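Probable threonyl-tRNA synthetase 1 (Aeropyrum pernix, PDB 3A32) probably catalyses the ATP-dependent attachment of threonine to tRNA(Thr), working as a zinc-containing class II aminoacyl-tRNA synthetase. Local coordinates at residues L132-F137 against H166-G171; F283-P288 against E305-H310. All coordinates share one frame; numbering follows the deposited sequence.

Contact 1: residues L132-F137 against H166-G171. With ZN (zinc ion), chain G.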
# COMPACT_ATOMS: atom_id res chain seq x y z
N LEU A 132 22.32 -2.80 14.95
CA LEU A 132 22.71 -3.60 13.80
C LEU A 132 22.46 -5.06 14.16
O LEU A 132 22.64 -5.46 15.31
CB LEU A 132 24.19 -3.37 13.47
CG LEU A 132 24.63 -1.95 13.14
CD1 LEU A 132 26.14 -1.87 12.87
CD2 LEU A 132 23.80 -1.32 11.93
N PRO A 133 22.07 -5.89 13.18
CA PRO A 133 21.87 -5.50 11.77
C PRO A 133 20.71 -4.48 11.56
O PRO A 133 19.71 -4.47 12.31
CB PRO A 133 21.60 -6.83 11.03
CG PRO A 133 21.43 -7.87 12.09
CD PRO A 133 21.88 -7.34 13.42
N PHE A 134 20.88 -3.62 10.56
CA PHE A 134 19.85 -2.65 10.18
C PHE A 134 19.18 -3.22 8.95
O PHE A 134 19.86 -3.48 7.93
CB PHE A 134 20.50 -1.32 9.92
CG PHE A 134 19.60 -0.30 9.29
CD1 PHE A 134 18.88 0.57 10.08
CD2 PHE A 134 19.55 -0.16 7.90
CE1 PHE A 134 18.05 1.54 9.49
CE2 PHE A 134 18.74 0.80 7.31
CZ PHE A 134 18.00 1.66 8.10
N LYS A 135 17.87 -3.44 9.04
CA LYS A 135 17.10 -4.10 7.99
C LYS A 135 15.97 -3.21 7.64
O LYS A 135 15.21 -2.81 8.52
CB LYS A 135 16.58 -5.46 8.46
CG LYS A 135 17.67 -6.32 9.14
CD LYS A 135 17.27 -7.77 9.40
CE LYS A 135 15.78 -7.93 9.77
NZ LYS A 135 15.52 -9.23 10.49
N VAL A 136 15.87 -2.90 6.34
CA VAL A 136 14.85 -1.99 5.80
C VAL A 136 14.12 -2.68 4.60
O VAL A 136 14.79 -3.15 3.66
CB VAL A 136 15.48 -0.61 5.44
CG1 VAL A 136 16.63 -0.74 4.38
CG2 VAL A 136 14.48 0.36 5.00
N PHE A 137 12.78 -2.73 4.65
CA PHE A 137 11.94 -3.37 3.63
C PHE A 137 11.08 -2.33 2.89
O PHE A 137 10.54 -1.43 3.51
CB PHE A 137 10.97 -4.40 4.25
CG PHE A 137 9.97 -4.93 3.25
CD1 PHE A 137 10.36 -5.87 2.30
CD2 PHE A 137 8.66 -4.46 3.22
CE1 PHE A 137 9.48 -6.34 1.37
CE2 PHE A 137 7.76 -4.95 2.29
CZ PHE A 137 8.16 -5.88 1.36
N HIS A 166 17.13 -4.02 2.18
CA HIS A 166 18.55 -3.85 2.34
C HIS A 166 18.95 -4.11 3.78
O HIS A 166 18.24 -3.72 4.72
CB HIS A 166 18.99 -2.47 1.80
CG HIS A 166 18.79 -2.35 0.33
ND1 HIS A 166 17.60 -1.91 -0.22
CD2 HIS A 166 19.55 -2.76 -0.71
CE1 HIS A 166 17.66 -1.99 -1.53
NE2 HIS A 166 18.83 -2.50 -1.86
N ILE A 167 20.07 -4.81 3.93
CA ILE A 167 20.53 -5.21 5.23
C ILE A 167 21.99 -4.81 5.40
O ILE A 167 22.84 -5.12 4.56
CB ILE A 167 20.39 -6.74 5.42
CG1 ILE A 167 18.99 -7.18 5.06
CG2 ILE A 167 20.78 -7.20 6.88
CD1 ILE A 167 18.69 -8.59 5.59
N ILE A 168 22.26 -4.10 6.48
CA ILE A 168 23.64 -3.77 6.87
C ILE A 168 23.95 -4.59 8.13
O ILE A 168 23.39 -4.33 9.20
CB ILE A 168 23.77 -2.25 7.11
CG1 ILE A 168 23.40 -1.54 5.81
CG2 ILE A 168 25.18 -1.89 7.65
CD1 ILE A 168 23.40 -0.03 5.85
N VAL A 169 24.80 -5.61 7.98
CA VAL A 169 24.96 -6.62 9.03
C VAL A 169 26.45 -6.83 9.40
O VAL A 169 27.26 -7.03 8.50
CB VAL A 169 24.35 -8.01 8.63
CG1 VAL A 169 24.72 -8.41 7.26
CG2 VAL A 169 24.77 -9.03 9.58
N PRO A 170 26.80 -6.73 10.72
CA PRO A 170 28.21 -6.95 11.11
C PRO A 170 28.61 -8.37 10.83
O PRO A 170 27.75 -9.25 10.77
CB PRO A 170 28.18 -6.75 12.63
CG PRO A 170 27.01 -5.86 12.87
CD PRO A 170 25.98 -6.39 11.89
N GLY A 171 29.91 -8.59 10.69
CA GLY A 171 30.48 -9.93 10.51
C GLY A 171 29.96 -11.02 11.44
O GLY A 171 29.75 -12.15 11.00
ZN ZN G . 19.22 -2.93 -3.76
O HOH W 1 17.75 -4.25 -4.14

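Contact 2: residues F283-P288 against E305-H310. With ZN (zinc ion), chain G.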
# COMPACT_ATOMS: atom_id res chain seq x y z
N PHE A 283 25.23 -9.50 -1.96
CA PHE A 283 26.30 -8.65 -1.44
C PHE A 283 26.82 -7.59 -2.39
O PHE A 283 26.82 -7.74 -3.62
CB PHE A 283 27.48 -9.54 -1.05
CG PHE A 283 27.20 -10.40 0.14
CD1 PHE A 283 27.67 -10.04 1.41
CD2 PHE A 283 26.44 -11.57 0.01
CE1 PHE A 283 27.38 -10.83 2.53
CE2 PHE A 283 26.17 -12.37 1.10
CZ PHE A 283 26.63 -12.01 2.37
N ASP A 284 27.33 -6.54 -1.78
CA ASP A 284 27.68 -5.34 -2.47
C ASP A 284 28.88 -4.73 -1.76
O ASP A 284 28.81 -4.41 -0.55
CB ASP A 284 26.47 -4.40 -2.52
CG ASP A 284 26.61 -3.32 -3.56
OD1 ASP A 284 27.75 -2.76 -3.69
OD2 ASP A 284 25.59 -3.01 -4.23
N PHE A 285 29.97 -4.63 -2.51
CA PHE A 285 31.28 -4.07 -2.07
C PHE A 285 31.45 -2.66 -2.65
O PHE A 285 32.30 -1.88 -2.22
CB PHE A 285 32.41 -5.00 -2.52
CG PHE A 285 32.27 -6.40 -1.95
CD1 PHE A 285 31.76 -6.59 -0.64
CD2 PHE A 285 32.64 -7.51 -2.69
CE1 PHE A 285 31.61 -7.85 -0.12
CE2 PHE A 285 32.52 -8.81 -2.14
CZ PHE A 285 31.99 -8.98 -0.88
N ASN A 286 30.58 -2.34 -3.60
CA ASN A 286 30.54 -1.06 -4.22
C ASN A 286 29.87 0.01 -3.34
O ASN A 286 30.49 1.05 -3.07
CB ASN A 286 29.84 -1.20 -5.57
CG ASN A 286 29.77 0.13 -6.34
OD1 ASN A 286 30.78 0.80 -6.54
ND2 ASN A 286 28.56 0.47 -6.82
N LEU A 287 28.62 -0.24 -2.91
CA LEU A 287 27.80 0.73 -2.16
C LEU A 287 28.44 1.21 -0.86
O LEU A 287 28.36 2.38 -0.56
CB LEU A 287 26.37 0.19 -1.86
CG LEU A 287 25.25 0.19 -2.92
CD1 LEU A 287 23.91 -0.43 -2.42
CD2 LEU A 287 25.03 1.58 -3.65
N PRO A 288 29.01 0.29 -0.05
CA PRO A 288 29.68 0.77 1.17
C PRO A 288 30.91 1.66 0.94
O PRO A 288 31.31 2.42 1.85
CB PRO A 288 30.10 -0.52 1.90
CG PRO A 288 30.00 -1.61 0.88
CD PRO A 288 29.00 -1.18 -0.15
N GLU A 305 34.39 -5.33 10.31
CA GLU A 305 33.77 -6.32 9.43
C GLU A 305 32.25 -6.14 9.32
O GLU A 305 31.53 -6.43 10.24
CB GLU A 305 34.08 -7.75 9.87
CG GLU A 305 34.03 -8.72 8.68
CD GLU A 305 33.93 -10.20 9.10
OE1 GLU A 305 34.20 -10.51 10.29
OE2 GLU A 305 33.57 -11.04 8.22
N VAL A 306 31.78 -5.65 8.19
CA VAL A 306 30.36 -5.41 7.98
C VAL A 306 30.02 -5.71 6.51
O VAL A 306 30.85 -5.52 5.63
CB VAL A 306 29.93 -3.97 8.40
CG1 VAL A 306 30.55 -2.92 7.50
CG2 VAL A 306 28.39 -3.80 8.43
N TYR A 307 28.77 -6.14 6.26
CA TYR A 307 28.31 -6.44 4.90
C TYR A 307 27.04 -5.69 4.56
O TYR A 307 26.20 -5.45 5.43
CB TYR A 307 28.10 -7.97 4.72
CG TYR A 307 29.40 -8.73 4.94
CD1 TYR A 307 30.32 -8.90 3.91
CD2 TYR A 307 29.73 -9.21 6.22
CE1 TYR A 307 31.52 -9.54 4.13
CE2 TYR A 307 30.92 -9.86 6.45
CZ TYR A 307 31.82 -10.02 5.39
OH TYR A 307 33.01 -10.66 5.62
N ILE A 308 26.92 -5.34 3.28
CA ILE A 308 25.75 -4.70 2.70
C ILE A 308 25.05 -5.70 1.76
O ILE A 308 25.68 -6.31 0.86
CB ILE A 308 26.13 -3.41 1.96
CG1 ILE A 308 26.33 -2.23 2.91
CG2 ILE A 308 24.99 -2.98 1.04
CD1 ILE A 308 27.49 -2.30 3.94
N ILE A 309 23.76 -5.91 2.00
CA ILE A 309 23.04 -6.90 1.25
C ILE A 309 21.78 -6.28 0.63
O ILE A 309 21.05 -5.54 1.28
CB ILE A 309 22.69 -8.14 2.15
CG1 ILE A 309 23.96 -8.87 2.56
CG2 ILE A 309 21.70 -9.08 1.43
CD1 ILE A 309 23.79 -9.95 3.63
N HIS A 310 21.57 -6.58 -0.65
CA HIS A 310 20.30 -6.41 -1.34
C HIS A 310 19.62 -7.78 -1.28
O HIS A 310 20.28 -8.78 -1.51
CB HIS A 310 20.52 -6.20 -2.84
CG HIS A 310 21.48 -5.11 -3.20
ND1 HIS A 310 21.06 -3.87 -3.63
CD2 HIS A 310 22.84 -5.08 -3.27
CE1 HIS A 310 22.10 -3.13 -3.94
NE2 HIS A 310 23.20 -3.85 -3.73
ZN ZN G . 19.22 -2.93 -3.76
O HOH W 2 28.98 -6.15 1.57
O HOH W 1 17.75 -4.25 -4.14

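Contact 1: residues L132-F137 against H166-G171
Phe134 and Ile168 exchange both of their backbone hydrogen bonds, Phe134 O taking Ile168 N at 2.9 Å, and Val136 and His166 repeat the exchange two residues on. Between these hydrogen-bonded pairs sits the non-hydrogen-bonded pair of Lys135 and Ile167, whose side chains run side by side the same way, Lys135 CG lying 3.9 Å from Ile167 CG2. The face carrying Phe134, Val136, His166 and Ile168 is buried. It is tightest where Val136 CG1 presses to 3.4 Å from His166 O, because chi1 of 59° sets that methyl between the backbone N and the carbonyl carbon. Strands 134-143 and 159-170 are neighbours in the largely antiparallel core sheet of the class II synthetase catalytic domain, with helix 112-126 covering the same face through His115 and Phe119. From this face His166 carries its ring away from strand 134-137, and NE2 of His166 binds zinc at 2.0 Å, while its ND1 is hydrogen-bonded to His115. The contact stays close at its partly exposed end. There a cis peptide precedes Pro133, and its CA-H reaches Ile168 O, the acceptor already used by Phe134 N. Farther out, Leu132 and Pro170 cross obliquely, with Leu132 CB 3.8 Å from Pro170 CG. An alanine in place of Pro170 would remove CG and CD and would probably open a gap beside Leu132, whose CB and CD1 would lose the ring carbons they lean on. Lys135, partly exposed, is the looser element: a bend at chi3 (-35°) sets CE, and NZ is hydrogen-bonded to Arg66 O and makes a cation-pi contact with Tyr68.

Contact 2: residues F283-P288 against E305-H310
Asp284 and His310 are joined by a short, straight hydrogen bond, His310 NE2 giving its N-H to Asp284 OD2 at 2.6 Å with an angle of 176°. Asp284 OD2 lies in the plane of the His310 ring and accepts through its anti lone pair, and the carboxylate and ring planes lie 30° apart. On the other ring nitrogen, His310 ND1 binds the zinc ion at 2.1 Å; Asp284 is thus a second-shell residue that probably helps fix the rotation of the His310 ring. Asp284 OD1 accepts from Leu287 N at 2.8 Å, met from above the carboxylate plane, and more weakly from Asn286 N, a capping arrangement in the turn that leads into the helix. Here strand 273-284 leaves strand 306-316 in the core sheet of the catalytic domain. Asp284 N makes a weak, bent bond of 3.1 Å to Ile308 O, and water 2 bridges the two segments, accepting from Ile308 N at 2.8 Å and donating to Asp284 O at 2.7 Å. Away from these polar groups, Ile309 CG1 lies over the centre of the Phe283 ring in a CH-pi contact, and Tyr307 CB meets the edge of that ring. Tyr307 OH donates to Glu305 OE2 at 2.7 Å.

In the fold
Strands 159-170 and 306-316 are neighbours in one sheet, so contact 1 and contact 2, with centres about 10 Å apart, continue each other across it. The seam is probably hydrogen-bonded, with Ile309 N 2.8 Å from Ile167 O and Gly171 N 2.7 Å from Glu305 O. Zinc ties the two contacts at one end: each supplies a histidine, His166 NE2 and His310 ND1 standing 3.2 Å apart, while Cys112 gives the third protein ligand and water 1 the fourth. As in related threonyl-tRNA synthetases, where zinc binds the amino and hydroxyl groups of threonine, this water probably occupies part of the substrate position.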